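Local coordinates for protein carboxypeptidase D (Drosophila melanogaster, PDB 3MN8) that removes C-terminal arginine or lysine residues from peptides and proteins as a zinc-dependent metallocarboxypeptidase, here represented by its first carboxypeptidase-like domain, in the active 1B form, at residues 241-246 and 292-297; 207-212 and 373-378; 112-117 and 319-324; 254-257 and 261-264. All blocks are in the same frame, centred on the assembly; numbering follows the deposited sequence.

Contacts 1, 3 and 4 lie inside the M14 carboxypeptidase domain, while contact 2 joins that domain to the transthyretin-like one. Contacts 1 and 2 meet through a salt bridge, Asp244 OD1 to Arg376 NH2 at 2.7 Å. Contact 4 uses the far end of the helix 245-257 that starts in contact 1; it touches contact 3, where Asn324 OD1 lies 2.5 Å from Tyr255 OH, a probable hydrogen bond. Contacts 1 and 3 lie on opposite sides of the chain's centre, their centres about 28 Å apart. Contact 4 comes near the active site: the Met262 side chain is about 6 Å from that of Glu305, the predicted proton donor/acceptor, and about 13 Å from the zinc ion.

Contact 1. Residues 241-246 and 292-297; sequences LTPDDR and FNYAFS
Tyr294, near the end of helix 289-296 of the M14 carboxypeptidase domain, reaches into the type I beta turn Thr242 to Asp245 that leads into helix 245-257. Its CG lies anti to the backbone N (chi1 -175°), which sends the ring away from its own helix and brings the hydroxyl to the turn. Thr242 comes from the opposite direction, its OG1 3.5 Å from Tyr294 CE2. Pro243 sits at the ring's edge, near its plane, with CD 3.8 Å from Tyr294 CE2. Asp244 brings OD2 to the ring's edge, in its plane, with the carboxylate perpendicular to the ring; its OD1 forms a salt bridge with Arg376 of the transthyretin-like domain. Lys364 makes a cation-pi contact with the Tyr294 ring, while Phe248 and Phe300 meet it edge-to-face. A phenylalanine in place of Tyr294 would probably keep much of the ring packing but cost Asp244 OD2 its phenol donor. Tyr294 OH donates to Asp244 OD2 at 3.0 Å, on that oxygen's anti lone pair, the one turned away from OD1.

Contact 2. Residues 207-212 and 373-378; sequences SKPFVL and EYWRLL
Val211 and Trp375 form the apolar centre of an interface between two domains: the loop 207-212, which leads into strand 212-217 of the carboxypeptidase sheet, meets the edge strand 373-376 of the transthyretin-like domain. The aliphatic-aromatic contacts come first. Val211 sets CG2 over one face of the indole, displaced toward the rim, 3.5 Å from Trp375 CD2; the two side chains cross at about a right angle. Pro209, the centre of an inverse gamma turn, adds its CB obliquely, 3.9 Å from Trp375 CZ3 at the far end of the ring system. The purely aliphatic part is smaller. Chi1 of Val211 (168°) turns CG2 to the indole and CG1 to Leu377, 3.7 Å from its CD2. Leu377 also rests on Phe300 of the carboxypeptidase domain. Polar interactions lie around this patch: Trp375 NE1 donates to Leu90 O, which helps fix the rotation of the indole, and Glu373 forms a salt bridge with Arg87. An alanine in place of Trp375 would probably open a gap beside Val211 CG2 and Pro209 CB and leave Leu90 O without its indole donor. Since no hydrogen bond joins the two segments, their fit to each other depends on the match of apolar shapes, while the one directional bond described for the indole, to Leu90 O, comes from outside both segments.

Contact 3. Residues 112-117 and 319-324; sequences VYMAQY and QEWQRN
An aromatic cluster of Tyr113, Tyr117 and Trp321 joins helix 106-121 to helix 317-333 in the M14 carboxypeptidase domain. The segments 112-117 and 319-324 cross at -66°, with their axes 11.4 Å apart at closest approach, a wide spacing bridged by large side chains. Trp321 carries the contact: a chi1 of 166° swings its indole toward helix 106-121, and the six-membered end enters between Tyr113 and Tyr117, one helical turn apart. On the Tyr113 side the meeting is with the beta carbon, Tyr113 CB lying 3.5 Å from Trp321 CE3. The Tyr113 ring stands oblique to the indole, its CD1 4.0 Å from Trp321 CB. The bent chain of Met114 brings CE to 4.0 Å from Trp321 CH2, crossing the indole at about a right angle. Phe34 joins the cluster from outside, edge-to-face with Trp321. The polar rim of the cluster is anchored by two acidic residues near the start of the modelled chain: Trp321 NE1 is hydrogen-bonded to Glu32, and Tyr117 OH to Glu30, which together help to hold the indole and the phenol in place. Tyr117 meets Trp321 at a steep tilt, the rings' planes 57° apart, with indole CZ2 over one face of the phenol, displaced toward its rim and 3.4 Å from Tyr117 CD1.

Contact 4. Residues 254-257 and 261-264; sequences TYSD and IMRK
The chain reverses just after helix 245-257, bringing Ser256 and Arg263 within 4.9 Å of each other between their CA atoms, and residues 262-264 have helical backbone angles without the regular bonds. Met262 turns back toward the helix. Its chain starts out extended (chi1 -172°), and a bend at chi3 then sets the methyl CE beside the phenol, 3.9 Å from Tyr255 CE1. The sulfur comes in at the ring's edge, near its plane, with SD 3.7 Å from Tyr255 CD1, a Met-aromatic contact in which the two side chains cross at about a right angle. Ser256 lies alongside the methionine, its OG 3.3 Å from Met262 CG; this hydroxyl is hydrogen-bonded to Gly274 O. In the M14 fold this helix end packs on helix 317-333, where Tyr255 touches Leu328 and Leu331 and its OH bonds to Asn324. On the side of Met262 lies Glu305, the predicted proton donor/acceptor of the active site, about 6 Å away between side chains. Arg263 is solvent-exposed. A bend at chi3 (58°) curls its chain back to the helix end, where CD lies 3.4 Å from Asp257 O. The same carbonyl oxygen takes a hydrogen bond from Arg263 NH1 at 2.9 Å, with an N-H...O angle of 156°; the oxygen sits close to the guanidinium plane, at its edge.

Contact 1. Residues 241-246 and 292-297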
loop_
_atom_site.group_PDB
_atom_site.type_symbol
_atom_site.label_atom_id
_atom_site.label_comp_id
_atom_site.label_asym_id
_atom_site.label_seq_id
_atom_site.Cartn_x
_atom_site.Cartn_y
_atom_site.Cartn_z
ATOM N N LEU A 241 -6.394 6.241 17.235
ATOM C CA LEU A 241 -6.755 5.017 16.531
ATOM C C LEU A 241 -7.844 5.160 15.474
ATOM O O LEU A 241 -8.551 6.160 15.394
ATOM C CB LEU A 241 -7.110 3.908 17.523
ATOM C CG LEU A 241 -5.974 3.627 18.506
ATOM C CD1 LEU A 241 -6.377 2.621 19.574
ATOM C CD2 LEU A 241 -4.741 3.154 17.746
ATOM N N THR A 242 -7.953 4.119 14.660
ATOM C CA THR A 242 -8.833 4.095 13.514
ATOM C C THR A 242 -9.994 3.158 13.814
ATOM O O THR A 242 -9.859 2.225 14.617
ATOM C CB THR A 242 -8.033 3.611 12.289
ATOM O OG1 THR A 242 -7.682 4.737 11.471
ATOM C CG2 THR A 242 -8.803 2.610 11.467
ATOM N N PRO A 243 -11.155 3.405 13.191
ATOM C CA PRO A 243 -12.258 2.465 13.401
ATOM C C PRO A 243 -11.801 1.044 13.081
ATOM O O PRO A 243 -12.260 0.089 13.688
ATOM C CB PRO A 243 -13.315 2.922 12.382
ATOM C CG PRO A 243 -12.993 4.343 12.104
ATOM C CD PRO A 243 -11.504 4.491 12.262
ATOM N N ASP A 244 -10.895 0.917 12.121
ATOM C CA ASP A 244 -10.415 -0.383 11.693
ATOM C C ASP A 244 -9.109 -0.764 12.370
ATOM O O ASP A 244 -8.251 -1.405 11.767
ATOM C CB ASP A 244 -10.266 -0.411 10.169
ATOM C CG ASP A 244 -11.564 -0.805 9.465
ATOM O OD1 ASP A 244 -11.914 -2.005 9.521
ATOM O OD2 ASP A 244 -12.239 0.072 8.874
ATOM N N ASP A 245 -8.974 -0.401 13.636
ATOM C CA ASP A 245 -7.717 -0.624 14.333
ATOM C C ASP A 245 -7.283 -2.083 14.405
ATOM O O ASP A 245 -6.109 -2.390 14.211
ATOM C CB ASP A 245 -7.742 -0.047 15.742
ATOM C CG ASP A 245 -6.358 0.118 16.295
ATOM O OD1 ASP A 245 -5.550 0.813 15.641
ATOM O OD2 ASP A 245 -6.072 -0.459 17.357
ATOM N N ARG A 246 -8.218 -2.972 14.722
ATOM C CA ARG A 246 -7.897 -4.388 14.776
ATOM C C ARG A 246 -7.206 -4.819 13.480
ATOM O O ARG A 246 -6.095 -5.342 13.500
ATOM C CB ARG A 246 -9.156 -5.221 14.996
ATOM C CG ARG A 246 -9.958 -4.823 16.202
ATOM C CD ARG A 246 -11.331 -5.478 16.173
ATOM N NE ARG A 246 -11.396 -6.694 16.983
ATOM C CZ ARG A 246 -12.424 -7.537 16.979
ATOM N NH1 ARG A 246 -13.477 -7.306 16.201
ATOM N NH2 ARG A 246 -12.400 -8.616 17.745
ATOM N N PHE A 292 -4.455 9.573 4.103
ATOM C CA PHE A 292 -5.230 10.044 2.965
ATOM C C PHE A 292 -5.920 8.873 2.260
ATOM O O PHE A 292 -7.103 8.952 1.910
ATOM C CB PHE A 292 -4.387 10.848 1.985
ATOM C CG PHE A 292 -5.080 11.107 0.689
ATOM C CD1 PHE A 292 -5.850 12.244 0.528
ATOM C CD2 PHE A 292 -4.986 10.203 -0.365
ATOM C CE1 PHE A 292 -6.519 12.491 -0.668
ATOM C CE2 PHE A 292 -5.639 10.444 -1.561
ATOM C CZ PHE A 292 -6.411 11.587 -1.714
ATOM N N ASN A 293 -5.189 7.783 2.080
ATOM C CA ASN A 293 -5.787 6.551 1.581
ATOM C C ASN A 293 -7.059 6.144 2.339
ATOM O O ASN A 293 -8.112 5.893 1.741
ATOM C CB ASN A 293 -4.763 5.414 1.617
ATOM C CG ASN A 293 -3.832 5.423 0.404
ATOM O OD1 ASN A 293 -4.056 4.701 -0.579
ATOM N ND2 ASN A 293 -2.781 6.240 0.470
ATOM N N TYR A 294 -6.957 6.098 3.661
ATOM C CA TYR A 294 -8.037 5.561 4.479
ATOM C C TYR A 294 -9.257 6.468 4.462
ATOM O O TYR A 294 -10.390 6.007 4.311
ATOM C CB TYR A 294 -7.550 5.336 5.917
ATOM C CG TYR A 294 -8.562 4.672 6.826
ATOM C CD1 TYR A 294 -9.028 3.377 6.562
ATOM C CD2 TYR A 294 -9.045 5.331 7.962
ATOM C CE1 TYR A 294 -9.954 2.763 7.402
ATOM C CE2 TYR A 294 -9.967 4.730 8.808
ATOM C CZ TYR A 294 -10.422 3.445 8.526
ATOM O OH TYR A 294 -11.338 2.847 9.373
ATOM N N ALA A 295 -9.003 7.765 4.602
ATOM C CA ALA A 295 -10.056 8.761 4.787
ATOM C C ALA A 295 -10.743 9.187 3.494
ATOM O O ALA A 295 -11.853 9.705 3.540
ATOM C CB ALA A 295 -9.500 9.979 5.510
ATOM N N PHE A 296 -10.097 8.985 2.348
ATOM C CA PHE A 296 -10.659 9.470 1.090
ATOM C C PHE A 296 -10.818 8.345 0.085
ATOM O O PHE A 296 -11.053 8.587 -1.106
ATOM C CB PHE A 296 -9.778 10.571 0.500
ATOM C CG PHE A 296 -9.662 11.805 1.377
ATOM C CD1 PHE A 296 -8.728 11.869 2.405
ATOM C CD2 PHE A 296 -10.489 12.905 1.164
ATOM C CE1 PHE A 296 -8.622 13.006 3.202
ATOM C CE2 PHE A 296 -10.385 14.047 1.967
ATOM C CZ PHE A 296 -9.454 14.093 2.982
ATOM N N SER A 297 -10.672 7.114 0.566
ATOM C CA SER A 297 -10.891 5.947 -0.277
ATOM C C SER A 297 -11.123 4.747 0.612
ATOM O O SER A 297 -11.210 4.879 1.832
ATOM C CB SER A 297 -9.696 5.692 -1.206
ATOM O OG SER A 297 -8.660 4.955 -0.561
#

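Contact 2. Residues 207-212 and 373-378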
loop_
_atom_site.group_PDB
_atom_site.type_symbol
_atom_site.label_atom_id
_atom_site.label_comp_id
_atom_site.label_asym_id
_atom_site.label_seq_id
_atom_site.Cartn_x
_atom_site.Cartn_y
_atom_site.Cartn_z
ATOM N N SER A 207 -8.488 6.741 -8.313
ATOM C CA SER A 207 -8.842 6.316 -9.667
ATOM C C SER A 207 -9.225 4.839 -9.734
ATOM O O SER A 207 -9.866 4.397 -10.687
ATOM C CB SER A 207 -7.702 6.633 -10.646
ATOM O OG SER A 207 -6.721 5.608 -10.671
ATOM N N LYS A 208 -8.834 4.087 -8.717
ATOM C CA LYS A 208 -9.134 2.664 -8.647
ATOM C C LYS A 208 -9.471 2.265 -7.219
ATOM O O LYS A 208 -9.016 2.885 -6.265
ATOM C CB LYS A 208 -7.930 1.841 -9.120
ATOM C CG LYS A 208 -7.519 2.131 -10.540
ATOM C CD LYS A 208 -6.455 1.177 -11.057
ATOM C CE LYS A 208 -6.356 1.342 -12.582
ATOM N NZ LYS A 208 -5.363 0.468 -13.280
ATOM N N PRO A 209 -10.260 1.207 -7.073
ATOM C CA PRO A 209 -10.709 0.750 -5.760
ATOM C C PRO A 209 -9.622 -0.049 -5.030
ATOM O O PRO A 209 -9.810 -1.221 -4.693
ATOM C CB PRO A 209 -11.864 -0.172 -6.121
ATOM C CG PRO A 209 -11.443 -0.749 -7.445
ATOM C CD PRO A 209 -10.824 0.390 -8.168
ATOM N N PHE A 210 -8.485 0.582 -4.781
ATOM C CA PHE A 210 -7.418 -0.093 -4.059
ATOM C C PHE A 210 -7.888 -0.627 -2.720
ATOM O O PHE A 210 -8.610 0.039 -1.989
ATOM C CB PHE A 210 -6.219 0.826 -3.891
ATOM C CG PHE A 210 -5.483 1.057 -5.163
ATOM C CD1 PHE A 210 -5.589 2.265 -5.836
ATOM C CD2 PHE A 210 -4.724 0.049 -5.720
ATOM C CE1 PHE A 210 -4.922 2.476 -7.019
ATOM C CE2 PHE A 210 -4.056 0.256 -6.906
ATOM C CZ PHE A 210 -4.156 1.472 -7.558
ATOM N N VAL A 211 -7.469 -1.844 -2.415
ATOM C CA VAL A 211 -7.955 -2.550 -1.241
ATOM C C VAL A 211 -6.971 -2.429 -0.087
ATOM O O VAL A 211 -7.361 -2.200 1.052
ATOM C CB VAL A 211 -8.195 -4.052 -1.541
ATOM C CG1 VAL A 211 -8.421 -4.826 -0.253
ATOM C CG2 VAL A 211 -9.371 -4.241 -2.523
ATOM N N LEU A 212 -5.692 -2.576 -0.400
ATOM C CA LEU A 212 -4.626 -2.565 0.593
ATOM C C LEU A 212 -3.411 -1.860 -0.006
ATOM O O LEU A 212 -3.256 -1.827 -1.223
ATOM C CB LEU A 212 -4.274 -4.009 0.983
ATOM C CG LEU A 212 -3.001 -4.339 1.777
ATOM C CD1 LEU A 212 -2.922 -3.513 3.038
ATOM C CD2 LEU A 212 -2.964 -5.832 2.117
ATOM N N GLU A 373 -18.378 -4.025 -6.992
ATOM C CA GLU A 373 -17.538 -4.868 -6.165
ATOM C C GLU A 373 -17.124 -4.161 -4.887
ATOM O O GLU A 373 -16.985 -2.936 -4.855
ATOM C CB GLU A 373 -16.271 -5.279 -6.916
ATOM C CG GLU A 373 -16.349 -5.200 -8.415
ATOM C CD GLU A 373 -14.984 -5.400 -9.055
ATOM O OE1 GLU A 373 -14.451 -6.527 -8.945
ATOM O OE2 GLU A 373 -14.446 -4.432 -9.656
ATOM N N TYR A 374 -16.908 -4.950 -3.838
ATOM C CA TYR A 374 -16.336 -4.442 -2.601
ATOM C C TYR A 374 -15.510 -5.554 -1.964
ATOM O O TYR A 374 -15.797 -6.744 -2.133
ATOM C CB TYR A 374 -17.423 -3.996 -1.630
ATOM C CG TYR A 374 -18.083 -5.159 -0.932
ATOM C CD1 TYR A 374 -19.225 -5.765 -1.465
ATOM C CD2 TYR A 374 -17.548 -5.677 0.248
ATOM C CE1 TYR A 374 -19.814 -6.861 -0.831
ATOM C CE2 TYR A 374 -18.129 -6.762 0.883
ATOM C CZ TYR A 374 -19.259 -7.347 0.341
ATOM O OH TYR A 374 -19.829 -8.416 0.979
ATOM N N TRP A 375 -14.467 -5.152 -1.250
ATOM C CA TRP A 375 -13.679 -6.066 -0.458
ATOM C C TRP A 375 -13.621 -5.448 0.918
ATOM O O TRP A 375 -13.212 -4.292 1.055
ATOM C CB TRP A 375 -12.252 -6.169 -0.995
ATOM C CG TRP A 375 -12.157 -6.517 -2.433
ATOM C CD1 TRP A 375 -11.807 -7.732 -2.971
ATOM C CD2 TRP A 375 -12.388 -5.638 -3.539
ATOM N NE1 TRP A 375 -11.827 -7.660 -4.346
ATOM C CE2 TRP A 375 -12.183 -6.388 -4.718
ATOM C CE3 TRP A 375 -12.759 -4.289 -3.648
ATOM C CZ2 TRP A 375 -12.342 -5.837 -5.979
ATOM C CZ3 TRP A 375 -12.924 -3.750 -4.901
ATOM C CH2 TRP A 375 -12.714 -4.517 -6.050
ATOM N N ARG A 376 -14.024 -6.194 1.940
ATOM C CA ARG A 376 -13.961 -5.668 3.293
ATOM C C ARG A 376 -13.020 -6.517 4.121
ATOM O O ARG A 376 -13.329 -7.653 4.511
ATOM C CB ARG A 376 -15.349 -5.596 3.926
ATOM C CG ARG A 376 -15.363 -5.116 5.374
ATOM C CD ARG A 376 -14.897 -3.681 5.510
ATOM N NE ARG A 376 -14.875 -3.246 6.907
ATOM C CZ ARG A 376 -14.407 -2.075 7.334
ATOM N NH1 ARG A 376 -13.903 -1.195 6.483
ATOM N NH2 ARG A 376 -14.442 -1.778 8.622
ATOM N N LEU A 377 -11.845 -5.959 4.366
ATOM C CA LEU A 377 -10.836 -6.668 5.123
ATOM C C LEU A 377 -11.348 -6.854 6.531
ATOM O O LEU A 377 -11.834 -5.912 7.149
ATOM C CB LEU A 377 -9.538 -5.870 5.141
ATOM C CG LEU A 377 -8.946 -5.541 3.776
ATOM C CD1 LEU A 377 -7.552 -4.975 3.955
ATOM C CD2 LEU A 377 -8.931 -6.770 2.878
ATOM N N LEU A 378 -11.224 -8.062 7.054
ATOM C CA LEU A 378 -11.710 -8.321 8.398
ATOM C C LEU A 378 -10.784 -9.226 9.205
ATOM O O LEU A 378 -10.152 -10.134 8.691
ATOM C CB LEU A 378 -13.140 -8.890 8.359
ATOM C CG LEU A 378 -14.303 -7.965 7.951
ATOM C CD1 LEU A 378 -15.581 -8.744 7.730
ATOM C CD2 LEU A 378 -14.547 -6.878 8.986
#

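Contact 3. Residues 112-117 and 319-324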
loop_
_atom_site.group_PDB
_atom_site.type_symbol
_atom_site.label_atom_id
_atom_site.label_comp_id
_atom_site.label_asym_id
_atom_site.label_seq_id
_atom_site.Cartn_x
_atom_site.Cartn_y
_atom_site.Cartn_z
ATOM N N VAL A 112 11.950 -2.762 -6.575
ATOM C CA VAL A 112 12.568 -3.116 -7.837
ATOM C C VAL A 112 12.828 -4.611 -7.830
ATOM O O VAL A 112 12.517 -5.313 -8.795
ATOM C CB VAL A 112 13.872 -2.346 -8.033
ATOM C CG1 VAL A 112 14.758 -3.051 -9.037
ATOM C CG2 VAL A 112 13.562 -0.910 -8.474
ATOM N N TYR A 113 13.378 -5.096 -6.722
ATOM C CA TYR A 113 13.553 -6.532 -6.492
ATOM C C TYR A 113 12.244 -7.349 -6.568
ATOM O O TYR A 113 12.190 -8.395 -7.210
ATOM C CB TYR A 113 14.213 -6.760 -5.129
ATOM C CG TYR A 113 15.654 -6.301 -5.040
ATOM C CD1 TYR A 113 16.250 -6.046 -3.805
ATOM C CD2 TYR A 113 16.426 -6.132 -6.187
ATOM C CE1 TYR A 113 17.576 -5.633 -3.715
ATOM C CE2 TYR A 113 17.751 -5.721 -6.109
ATOM C CZ TYR A 113 18.314 -5.471 -4.871
ATOM O OH TYR A 113 19.620 -5.058 -4.790
ATOM N N MET A 114 11.198 -6.882 -5.896
ATOM C CA MET A 114 9.924 -7.590 -5.920
ATOM C C MET A 114 9.416 -7.807 -7.353
ATOM O O MET A 114 9.096 -8.924 -7.731
ATOM C CB MET A 114 8.878 -6.855 -5.065
ATOM C CG MET A 114 7.484 -7.514 -5.044
ATOM S SD MET A 114 7.427 -9.177 -4.305
ATOM C CE MET A 114 8.164 -8.803 -2.713
ATOM N N ALA A 115 9.360 -6.735 -8.139
ATOM C CA ALA A 115 8.905 -6.787 -9.525
ATOM C C ALA A 115 9.532 -7.960 -10.261
ATOM O O ALA A 115 8.837 -8.851 -10.754
ATOM C CB ALA A 115 9.252 -5.476 -10.240
ATOM N N GLN A 116 10.857 -7.947 -10.341
ATOM C CA GLN A 116 11.590 -9.026 -10.973
ATOM C C GLN A 116 11.255 -10.371 -10.333
ATOM O O GLN A 116 10.936 -11.334 -11.033
ATOM C CB GLN A 116 13.079 -8.754 -10.861
ATOM C CG GLN A 116 13.545 -7.495 -11.589
ATOM C CD GLN A 116 14.991 -7.126 -11.235
ATOM O OE1 GLN A 116 15.951 -7.638 -11.827
ATOM N NE2 GLN A 116 15.147 -6.251 -10.248
ATOM N N TYR A 117 11.319 -10.419 -9.002
ATOM C CA TYR A 117 11.058 -11.638 -8.241
ATOM C C TYR A 117 9.720 -12.286 -8.597
ATOM O O TYR A 117 9.649 -13.453 -8.980
ATOM C CB TYR A 117 11.100 -11.346 -6.743
ATOM C CG TYR A 117 10.911 -12.574 -5.887
ATOM C CD1 TYR A 117 11.976 -13.415 -5.605
ATOM C CD2 TYR A 117 9.666 -12.899 -5.369
ATOM C CE1 TYR A 117 11.814 -14.548 -4.830
ATOM C CE2 TYR A 117 9.483 -14.033 -4.586
ATOM C CZ TYR A 117 10.565 -14.854 -4.321
ATOM O OH TYR A 117 10.401 -15.981 -3.555
ATOM N N GLN A 319 20.889 -8.327 1.805
ATOM C CA GLN A 319 20.361 -8.629 3.153
ATOM C C GLN A 319 18.936 -8.093 3.407
ATOM O O GLN A 319 18.053 -8.804 3.930
ATOM C CB GLN A 319 21.291 -8.064 4.237
ATOM C CG GLN A 319 22.335 -9.036 4.768
ATOM C CD GLN A 319 23.746 -8.644 4.365
ATOM O OE1 GLN A 319 24.701 -8.851 5.119
ATOM N NE2 GLN A 319 23.883 -8.066 3.170
ATOM N N GLU A 320 18.733 -6.820 3.066
ATOM C CA GLU A 320 17.430 -6.192 3.206
ATOM C C GLU A 320 16.399 -6.993 2.432
ATOM O O GLU A 320 15.260 -7.160 2.882
ATOM C CB GLU A 320 17.457 -4.743 2.712
ATOM C CG GLU A 320 18.466 -3.844 3.444
ATOM C CD GLU A 320 18.147 -3.634 4.933
ATOM O OE1 GLU A 320 17.187 -4.249 5.446
ATOM O OE2 GLU A 320 18.861 -2.841 5.593
ATOM N N TRP A 321 16.795 -7.509 1.271
ATOM C CA TRP A 321 15.867 -8.321 0.490
ATOM C C TRP A 321 15.415 -9.573 1.251
ATOM O O TRP A 321 14.216 -9.854 1.334
ATOM C CB TRP A 321 16.440 -8.708 -0.880
ATOM C CG TRP A 321 15.632 -9.800 -1.523
ATOM C CD1 TRP A 321 15.984 -11.105 -1.648
ATOM C CD2 TRP A 321 14.310 -9.685 -2.075
ATOM N NE1 TRP A 321 14.982 -11.810 -2.259
ATOM C CE2 TRP A 321 13.938 -10.964 -2.531
ATOM C CE3 TRP A 321 13.405 -8.625 -2.226
ATOM C CZ2 TRP A 321 12.698 -11.216 -3.135
ATOM C CZ3 TRP A 321 12.177 -8.878 -2.833
ATOM C CH2 TRP A 321 11.839 -10.161 -3.281
ATOM N N GLN A 322 16.367 -10.315 1.810
ATOM C CA GLN A 322 16.046 -11.568 2.487
ATOM C C GLN A 322 15.167 -11.375 3.721
ATOM O O GLN A 322 14.346 -12.238 4.041
ATOM C CB GLN A 322 17.310 -12.334 2.860
ATOM C CG GLN A 322 17.328 -13.744 2.313
ATOM C CD GLN A 322 17.449 -13.774 0.803
ATOM O OE1 GLN A 322 16.759 -14.541 0.125
ATOM N NE2 GLN A 322 18.324 -12.929 0.264
ATOM N N ARG A 323 15.335 -10.246 4.405
ATOM C CA ARG A 323 14.512 -9.934 5.579
ATOM C C ARG A 323 13.074 -9.558 5.219
ATOM O O ARG A 323 12.112 -10.073 5.801
ATOM C CB ARG A 323 15.147 -8.795 6.375
ATOM C CG ARG A 323 16.607 -9.037 6.669
ATOM C CD ARG A 323 17.260 -7.815 7.271
ATOM N NE ARG A 323 18.527 -8.133 7.924
ATOM C CZ ARG A 323 19.376 -7.210 8.356
ATOM N NH1 ARG A 323 19.079 -5.924 8.194
ATOM N NH2 ARG A 323 20.512 -7.567 8.945
ATOM N N ASN A 324 12.932 -8.654 4.257
ATOM C CA ASN A 324 11.632 -8.105 3.937
ATOM C C ASN A 324 10.842 -9.006 3.008
ATOM O O ASN A 324 9.624 -8.866 2.877
ATOM C CB ASN A 324 11.790 -6.723 3.323
ATOM C CG ASN A 324 12.378 -5.719 4.296
ATOM O OD1 ASN A 324 11.646 -4.948 4.916
ATOM N ND2 ASN A 324 13.707 -5.724 4.438
#

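Contact 4. Residues 254-257 and 261-264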
loop_
_atom_site.group_PDB
_atom_site.type_symbol
_atom_site.label_atom_id
_atom_site.label_comp_id
_atom_site.label_asym_id
_atom_site.label_seq_id
_atom_site.Cartn_x
_atom_site.Cartn_y
_atom_site.Cartn_z
ATOM N N THR A 254 1.540 -8.513 10.664
ATOM C CA THR A 254 1.892 -9.406 9.564
ATOM C C THR A 254 3.290 -9.102 9.029
ATOM O O THR A 254 4.079 -10.009 8.778
ATOM C CB THR A 254 0.920 -9.284 8.392
ATOM O OG1 THR A 254 -0.413 -9.543 8.843
ATOM C CG2 THR A 254 1.294 -10.275 7.316
ATOM N N TYR A 255 3.592 -7.821 8.842
ATOM C CA TYR A 255 4.892 -7.425 8.313
ATOM C C TYR A 255 5.994 -7.580 9.366
ATOM O O TYR A 255 7.043 -8.179 9.114
ATOM C CB TYR A 255 4.850 -5.983 7.788
ATOM C CG TYR A 255 6.015 -5.651 6.885
ATOM C CD1 TYR A 255 7.277 -5.373 7.420
ATOM C CD2 TYR A 255 5.861 -5.629 5.497
ATOM C CE1 TYR A 255 8.360 -5.073 6.595
ATOM C CE2 TYR A 255 6.934 -5.334 4.660
ATOM C CZ TYR A 255 8.184 -5.057 5.217
ATOM O OH TYR A 255 9.254 -4.763 4.400
ATOM N N SER A 256 5.751 -7.040 10.552
ATOM C CA SER A 256 6.775 -7.056 11.578
ATOM C C SER A 256 7.054 -8.488 12.033
ATOM O O SER A 256 8.211 -8.901 12.133
ATOM C CB SER A 256 6.358 -6.173 12.756
ATOM O OG SER A 256 7.406 -6.059 13.706
ATOM N N ASP A 257 5.991 -9.240 12.312
ATOM C CA ASP A 257 6.134 -10.617 12.789
ATOM C C ASP A 257 7.050 -11.405 11.847
ATOM O O ASP A 257 7.846 -12.231 12.290
ATOM C CB ASP A 257 4.764 -11.315 12.920
ATOM C CG ASP A 257 3.969 -10.852 14.146
ATOM O OD1 ASP A 257 4.423 -9.916 14.827
ATOM O OD2 ASP A 257 2.885 -11.422 14.433
ATOM N N ILE A 261 14.087 -8.603 12.413
ATOM C CA ILE A 261 14.688 -7.507 13.181
ATOM C C ILE A 261 13.648 -6.516 13.702
ATOM O O ILE A 261 13.716 -6.063 14.857
ATOM C CB ILE A 261 15.751 -6.752 12.339
ATOM C CG1 ILE A 261 16.996 -7.628 12.145
ATOM C CG2 ILE A 261 16.113 -5.406 12.986
ATOM C CD1 ILE A 261 17.996 -7.046 11.173
ATOM N N MET A 262 12.696 -6.187 12.833
ATOM C CA MET A 262 11.541 -5.359 13.183
ATOM C C MET A 262 10.719 -5.988 14.311
ATOM O O MET A 262 10.281 -5.297 15.220
ATOM C CB MET A 262 10.666 -5.143 11.940
ATOM C CG MET A 262 9.525 -4.151 12.120
ATOM S SD MET A 262 8.698 -3.880 10.536
ATOM C CE MET A 262 10.059 -3.220 9.583
ATOM N N ARG A 263 10.526 -7.302 14.243
ATOM C CA ARG A 263 9.826 -8.072 15.268
ATOM C C ARG A 263 10.316 -7.783 16.688
ATOM O O ARG A 263 9.597 -8.030 17.650
ATOM C CB ARG A 263 9.983 -9.564 14.962
ATOM C CG ARG A 263 9.220 -10.504 15.863
ATOM C CD ARG A 263 9.298 -11.924 15.316
ATOM N NE ARG A 263 10.679 -12.401 15.189
ATOM C CZ ARG A 263 11.179 -13.005 14.111
ATOM N NH1 ARG A 263 10.422 -13.211 13.044
ATOM N NH2 ARG A 263 12.443 -13.408 14.097
ATOM N N LYS A 264 11.534 -7.263 16.817
ATOM C CA LYS A 264 12.170 -7.082 18.132
ATOM C C LYS A 264 11.691 -5.848 18.901
ATOM O O LYS A 264 11.325 -5.933 20.079
ATOM C CB LYS A 264 13.692 -7.059 17.987
ATOM C CG LYS A 264 14.243 -8.321 17.343
ATOM C CD LYS A 264 15.757 -8.349 17.365
ATOM C CE LYS A 264 16.271 -9.717 16.954
ATOM N NZ LYS A 264 15.758 -10.789 17.858
#